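Local coordinates for trans-4-hydroxy-L-proline dehydratase (Clostridioides difficile 70-100-2010, PDB 6VXC), which catalyses the dehydration of trans-4-hydroxy-L-proline to (S)-1-pyrroline-5-carboxylate by glycyl radical chemistry during anaerobic hydroxyproline breakdown, at residues A327-Q341 with I382-P395. Residues are numbered along the deposited sequence; the frame is centred on the assembly and turned at random.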
loop_
_atom_site.group_PDB
_atom_site.type_symbol
_atom_site.label_atom_id
_atom_site.label_comp_id
_atom_site.label_asym_id
_atom_site.label_seq_id
_atom_site.Cartn_x
_atom_site.Cartn_y
_atom_site.Cartn_z
ATOM N N ALA A 327 10.700 16.896 -20.528
ATOM C CA ALA A 327 10.841 15.992 -19.384
ATOM C C ALA A 327 9.652 16.092 -18.441
ATOM O O ALA A 327 9.181 15.074 -17.920
ATOM C CB ALA A 327 12.137 16.270 -18.633
ATOM N N GLN A 328 9.162 17.311 -18.188
ATOM C CA GLN A 328 7.974 17.463 -17.364
ATOM C C GLN A 328 6.744 16.926 -18.074
ATOM O O GLN A 328 5.902 16.269 -17.450
ATOM C CB GLN A 328 7.760 18.928 -16.991
ATOM C CG GLN A 328 6.507 19.132 -16.169
ATOM C CD GLN A 328 6.417 20.528 -15.550
ATOM O OE1 GLN A 328 7.369 21.322 -15.610
ATOM N NE2 GLN A 328 5.281 20.825 -14.934
ATOM N N GLU A 329 6.633 17.189 -19.383
ATOM C CA GLU A 329 5.488 16.718 -20.151
ATOM C C GLU A 329 5.399 15.192 -20.108
ATOM O O GLU A 329 4.309 14.627 -19.962
ATOM C CB GLU A 329 5.576 17.225 -21.597
ATOM C CG GLU A 329 4.413 16.764 -22.491
ATOM C CD GLU A 329 4.510 17.268 -23.938
ATOM O OE1 GLU A 329 3.464 17.487 -24.566
ATOM O OE2 GLU A 329 5.628 17.408 -24.452
ATOM N N LEU A 330 6.537 14.514 -20.233
ATOM C CA LEU A 330 6.534 13.055 -20.199
ATOM C C LEU A 330 6.099 12.538 -18.830
ATOM O O LEU A 330 5.375 11.546 -18.742
ATOM C CB LEU A 330 7.910 12.512 -20.585
ATOM C CG LEU A 330 8.216 12.629 -22.076
ATOM C CD1 LEU A 330 9.696 12.452 -22.372
ATOM C CD2 LEU A 330 7.390 11.620 -22.859
ATOM N N LEU A 331 6.523 13.203 -17.755
ATOM C CA LEU A 331 6.108 12.789 -16.420
ATOM C C LEU A 331 4.638 13.084 -16.162
ATOM O O LEU A 331 3.976 12.320 -15.459
ATOM C CB LEU A 331 6.978 13.459 -15.357
ATOM C CG LEU A 331 8.366 12.838 -15.249
ATOM C CD1 LEU A 331 9.238 13.601 -14.294
ATOM C CD2 LEU A 331 8.248 11.366 -14.828
ATOM N N GLU A 332 4.110 14.183 -16.704
ATOM C CA GLU A 332 2.673 14.415 -16.592
ATOM C C GLU A 332 1.902 13.329 -17.319
ATOM O O GLU A 332 0.861 12.871 -16.839
ATOM C CB GLU A 332 2.305 15.812 -17.117
ATOM C CG GLU A 332 2.732 16.915 -16.134
ATOM C CD GLU A 332 2.374 18.357 -16.539
ATOM O OE1 GLU A 332 1.667 18.577 -17.553
ATOM O OE2 GLU A 332 2.822 19.273 -15.810
ATOM N N CYS A 333 2.421 12.875 -18.457
ATOM C CA CYS A 333 1.822 11.726 -19.126
ATOM C C CYS A 333 1.854 10.495 -18.232
ATOM O O CYS A 333 0.847 9.794 -18.098
ATOM C CB CYS A 333 2.540 11.448 -20.453
ATOM S SG CYS A 333 2.239 12.634 -21.784
ATOM N N LEU A 334 3.010 10.211 -17.625
ATOM C CA LEU A 334 3.141 9.092 -16.693
ATOM C C LEU A 334 2.130 9.183 -15.553
ATOM O O LEU A 334 1.479 8.191 -15.205
ATOM C CB LEU A 334 4.563 9.040 -16.135
ATOM C CG LEU A 334 4.801 7.834 -15.210
ATOM C CD1 LEU A 334 4.466 6.522 -15.933
ATOM C CD2 LEU A 334 6.222 7.809 -14.687
ATOM N N TRP A 335 2.007 10.368 -14.943
ATOM C CA TRP A 335 1.060 10.557 -13.848
ATOM C C TRP A 335 -0.345 10.152 -14.267
ATOM O O TRP A 335 -1.045 9.433 -13.540
ATOM C CB TRP A 335 1.083 12.020 -13.381
ATOM C CG TRP A 335 1.782 12.228 -12.056
ATOM C CD1 TRP A 335 1.265 12.808 -10.952
ATOM C CD2 TRP A 335 3.109 11.814 -11.704
ATOM N NE1 TRP A 335 2.178 12.797 -9.930
ATOM C CE2 TRP A 335 3.322 12.195 -10.365
ATOM C CE3 TRP A 335 4.145 11.180 -12.396
ATOM C CZ2 TRP A 335 4.521 11.963 -9.701
ATOM C CZ3 TRP A 335 5.342 10.936 -11.729
ATOM C CH2 TRP A 335 5.521 11.331 -10.400
ATOM N N VAL A 336 -0.765 10.589 -15.458
ATOM C CA VAL A 336 -2.090 10.233 -15.945
ATOM C C VAL A 336 -2.210 8.721 -16.117
ATOM O O VAL A 336 -3.259 8.138 -15.831
ATOM C CB VAL A 336 -2.400 10.979 -17.258
ATOM C CG1 VAL A 336 -3.654 10.412 -17.892
ATOM C CG2 VAL A 336 -2.521 12.494 -17.019
ATOM N N LYS A 337 -1.146 8.061 -16.593
ATOM C CA LYS A 337 -1.213 6.608 -16.776
ATOM C C LYS A 337 -1.495 5.893 -15.457
ATOM O O LYS A 337 -2.335 4.989 -15.401
ATOM C CB LYS A 337 0.063 6.062 -17.409
ATOM C CG LYS A 337 0.382 6.598 -18.795
ATOM C CD LYS A 337 -0.766 6.367 -19.804
ATOM C CE LYS A 337 -1.188 4.928 -19.958
ATOM N NZ LYS A 337 -2.301 4.731 -20.959
ATOM N N PHE A 338 -0.794 6.281 -14.387
ATOM C CA PHE A 338 -1.119 5.748 -13.065
ATOM C C PHE A 338 -2.595 5.976 -12.735
ATOM O O PHE A 338 -3.292 5.067 -12.271
ATOM C CB PHE A 338 -0.253 6.409 -11.990
ATOM C CG PHE A 338 1.155 5.889 -11.894
ATOM C CD1 PHE A 338 1.428 4.673 -11.292
ATOM C CD2 PHE A 338 2.226 6.671 -12.337
ATOM C CE1 PHE A 338 2.729 4.224 -11.164
ATOM C CE2 PHE A 338 3.520 6.229 -12.223
ATOM C CZ PHE A 338 3.781 5.007 -11.634
ATOM N N ASN A 339 -3.086 7.199 -12.963
ATOM C CA ASN A 339 -4.455 7.544 -12.602
ATOM C C ASN A 339 -5.491 6.814 -13.443
ATOM O O ASN A 339 -6.663 6.787 -13.053
ATOM C CB ASN A 339 -4.686 9.059 -12.714
ATOM C CG ASN A 339 -5.929 9.512 -11.953
ATOM O OD1 ASN A 339 -5.977 9.441 -10.724
ATOM N ND2 ASN A 339 -6.920 10.009 -12.674
ATOM N N ASN A 340 -5.093 6.240 -14.578
ATOM C CA ASN A 340 -5.980 5.420 -15.392
ATOM C C ASN A 340 -6.135 3.980 -14.889
ATOM O O ASN A 340 -6.987 3.271 -15.428
ATOM C CB ASN A 340 -5.475 5.368 -16.852
ATOM C CG ASN A 340 -5.752 6.656 -17.623
ATOM O OD1 ASN A 340 -6.423 7.552 -17.132
ATOM N ND2 ASN A 340 -5.250 6.731 -18.846
ATOM N N GLN A 341 -5.370 3.543 -13.880
ATOM C CA GLN A 341 -5.395 2.154 -13.392
ATOM C C GLN A 341 -5.942 2.071 -11.969
ATOM O O GLN A 341 -5.178 2.212 -10.996
ATOM C CB GLN A 341 -3.997 1.517 -13.438
ATOM C CG GLN A 341 -3.122 1.932 -14.632
ATOM C CD GLN A 341 -3.789 1.695 -15.970
ATOM O OE1 GLN A 341 -4.406 0.654 -16.206
ATOM N NE2 GLN A 341 -3.652 2.664 -16.866
ATOM N N ILE A 382 11.342 18.674 -10.945
ATOM C CA ILE A 382 10.337 18.448 -11.975
ATOM C C ILE A 382 9.178 17.615 -11.417
ATOM O O ILE A 382 8.009 17.931 -11.649
ATOM C CB ILE A 382 10.972 17.801 -13.223
ATOM C CG1 ILE A 382 12.056 18.699 -13.833
ATOM C CG2 ILE A 382 9.927 17.555 -14.274
ATOM C CD1 ILE A 382 12.853 18.020 -14.970
ATOM N N ILE A 383 9.480 16.552 -10.663
ATOM C CA ILE A 383 8.413 15.720 -10.090
ATOM C C ILE A 383 7.519 16.540 -9.160
ATOM O O ILE A 383 6.287 16.433 -9.204
ATOM C CB ILE A 383 9.020 14.505 -9.366
ATOM C CG1 ILE A 383 9.643 13.553 -10.402
ATOM C CG2 ILE A 383 7.960 13.806 -8.483
ATOM C CD1 ILE A 383 10.539 12.464 -9.816
ATOM N N LEU A 384 8.118 17.380 -8.310
ATOM C CA LEU A 384 7.305 18.249 -7.459
ATOM C C LEU A 384 6.411 19.169 -8.289
ATOM O O LEU A 384 5.230 19.350 -7.967
ATOM C CB LEU A 384 8.194 19.054 -6.513
ATOM C CG LEU A 384 8.925 18.310 -5.394
ATOM C CD1 LEU A 384 9.508 19.304 -4.395
ATOM C CD2 LEU A 384 7.998 17.317 -4.681
ATOM N N ASP A 385 6.940 19.717 -9.390
ATOM C CA ASP A 385 6.110 20.545 -10.262
ATOM C C ASP A 385 4.960 19.746 -10.877
ATOM O O ASP A 385 3.839 20.256 -10.981
ATOM C CB ASP A 385 6.947 21.186 -11.374
ATOM C CG ASP A 385 7.837 22.315 -10.878
ATOM O OD1 ASP A 385 7.571 22.871 -9.790
ATOM O OD2 ASP A 385 8.805 22.645 -11.589
ATOM N N VAL A 386 5.214 18.514 -11.344
ATOM C CA VAL A 386 4.113 17.800 -11.991
ATOM C C VAL A 386 3.076 17.337 -10.961
ATOM O O VAL A 386 1.868 17.374 -11.234
ATOM C CB VAL A 386 4.587 16.635 -12.898
ATOM C CG1 VAL A 386 6.088 16.628 -13.159
ATOM C CG2 VAL A 386 4.040 15.281 -12.458
ATOM N N MET A 387 3.500 16.905 -9.765
ATOM C CA MET A 387 2.481 16.476 -8.805
ATOM C C MET A 387 1.622 17.661 -8.366
ATOM O O MET A 387 0.396 17.537 -8.241
ATOM C CB MET A 387 3.114 15.760 -7.603
ATOM C CG MET A 387 3.860 16.641 -6.623
ATOM S SD MET A 387 4.337 15.807 -5.087
ATOM C CE MET A 387 2.723 15.555 -4.330
ATOM N N ASP A 388 2.249 18.829 -8.204
ATOM C CA ASP A 388 1.540 20.065 -7.881
ATOM C C ASP A 388 0.529 20.412 -8.972
ATOM O O ASP A 388 -0.666 20.579 -8.706
ATOM C CB ASP A 388 2.589 21.168 -7.712
ATOM C CG ASP A 388 2.072 22.438 -7.063
ATOM O OD1 ASP A 388 0.955 22.461 -6.500
ATOM O OD2 ASP A 388 2.842 23.431 -7.107
ATOM N N GLU A 389 0.983 20.455 -10.227
ATOM C CA GLU A 389 0.089 20.815 -11.324
ATOM C C GLU A 389 -1.027 19.787 -11.509
ATOM O O GLU A 389 -2.200 20.149 -11.630
ATOM C CB GLU A 389 0.878 20.961 -12.626
ATOM C CG GLU A 389 -0.019 21.269 -13.839
ATOM C CD GLU A 389 -0.640 22.662 -13.774
ATOM O OE1 GLU A 389 0.053 23.591 -13.315
ATOM O OE2 GLU A 389 -1.811 22.819 -14.164
ATOM N N MET A 390 -0.684 18.497 -11.547
ATOM C CA MET A 390 -1.667 17.485 -11.947
ATOM C C MET A 390 -2.746 17.243 -10.886
ATOM O O MET A 390 -3.895 16.944 -11.236
ATOM C CB MET A 390 -0.958 16.172 -12.281
ATOM C CG MET A 390 0.007 16.274 -13.480
ATOM S SD MET A 390 -0.715 17.010 -14.965
ATOM C CE MET A 390 -1.676 15.651 -15.596
ATOM N N LYS A 391 -2.408 17.360 -9.610
ATOM C CA LYS A 391 -3.330 17.131 -8.499
ATOM C C LYS A 391 -4.163 15.853 -8.707
ATOM O O LYS A 391 -5.392 15.858 -8.674
ATOM C CB LYS A 391 -4.223 18.356 -8.287
ATOM C CG LYS A 391 -4.925 18.382 -6.919
ATOM C CD LYS A 391 -5.824 19.612 -6.704
ATOM C CE LYS A 391 -6.539 19.519 -5.357
ATOM N NZ LYS A 391 -7.264 20.764 -4.953
ATOM N N LEU A 392 -3.451 14.738 -8.898
ATOM C CA LEU A 392 -4.053 13.416 -9.064
ATOM C C LEU A 392 -3.728 12.537 -7.863
ATOM O O LEU A 392 -2.606 12.563 -7.349
ATOM C CB LEU A 392 -3.554 12.740 -10.343
ATOM C CG LEU A 392 -3.878 13.452 -11.669
ATOM C CD1 LEU A 392 -3.134 12.788 -12.825
ATOM C CD2 LEU A 392 -5.394 13.538 -11.941
ATOM N N ILE A 393 -4.715 11.760 -7.405
ATOM C CA ILE A 393 -4.490 10.933 -6.217
ATOM C C ILE A 393 -3.708 9.663 -6.513
ATOM O O ILE A 393 -3.248 9.003 -5.574
ATOM C CB ILE A 393 -5.813 10.584 -5.499
ATOM C CG1 ILE A 393 -6.779 9.835 -6.415
ATOM C CG2 ILE A 393 -6.450 11.830 -4.910
ATOM C CD1 ILE A 393 -8.085 9.466 -5.712
ATOM N N GLN A 394 -3.525 9.325 -7.781
ATOM C CA GLN A 394 -2.541 8.331 -8.199
ATOM C C GLN A 394 -1.619 9.003 -9.205
ATOM O O GLN A 394 -2.095 9.749 -10.041
ATOM C CB GLN A 394 -3.196 7.120 -8.852
ATOM C CG GLN A 394 -4.149 6.323 -7.986
ATOM C CD GLN A 394 -4.246 4.876 -8.473
ATOM O OE1 GLN A 394 -3.445 4.033 -8.072
ATOM N NE2 GLN A 394 -5.221 4.587 -9.324
ATOM N N PRO A 395 -0.306 8.768 -9.116
ATOM C CA PRO A 395 0.387 7.982 -8.105
ATOM C C PRO A 395 0.400 8.710 -6.762
ATOM O O PRO A 395 -0.033 9.864 -6.653
ATOM C CB PRO A 395 1.804 7.874 -8.658
ATOM C CG PRO A 395 1.982 9.175 -9.406
ATOM C CD PRO A 395 0.639 9.447 -10.023
HETATM O O HOH W 1 0.504 12.781 -7.299
HETATM O O HOH W 2 -1.831 3.302 -10.415
HETATM O O HOH W 3 -7.012 11.683 -9.206
HETATM O O HOH W 4 -7.527 6.926 -9.728
#
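Gln394 NE2 donates to Gln341 O over 2.9 Å, arriving well above the carbonyl plane, and so joins two loop ends where a helix pair of the glycyl radical enzyme fold runs out. The helical segments 327-339 and 382-390 cross at -51° with their axes 9.5 Å apart, and the chain leaving the second helix passes the C-terminal end of the first, Gln394 beside Asn339 and Pro395 beside Phe338, before entering strand 396-401. Gln394 suits this junction because its amide serves both roles: OE1 accepts a hydrogen bond from water 2, which also donates to Phe338 O. Nearby, Asn339 OD1 is gripped by two waters, one of which accepts from Ile393 N, while the strongest polar partner of the Asn339 side chain is Ser36.

Between the helices, Trp335 and Val386 interlock as knobs into holes, Trp335 among Ile383, Val386, Met387 and Met390, and Val386 among Gln328, Leu331, Glu332 and Trp335. The flat indole is clamped on both faces: Val386 CG2 sits 3.6 Å above one, and Pro395 CG 3.4 Å above the other. Proline, preceded by a cis peptide bond, offers a compact rigid ring that serves two aromatics, since its CB lies over the Phe338 ring, offset toward the rim. Ile363 of neighbouring strand 362-366 touches Trp335, Phe338 and Pro395.

At the other end, Ile382 CG2 rests on Gln328 CB while Leu331 CD1 fits against Ile383 CG1. Glu332 runs its aliphatic part past Val386, pointing the opposite way, and slants across Met390, its CG 3.6 Å from Met390 SD; with CG beside the backbone N (chi1 -74°) and an extended chain, its carboxylate reaches Gln328 NE2, Thr25 and Thr29. The indole's polar edge is also provided for: Trp335 NE1 donates over 3.1 Å to water 1, which also lies 3.0 Å from Pro395 O.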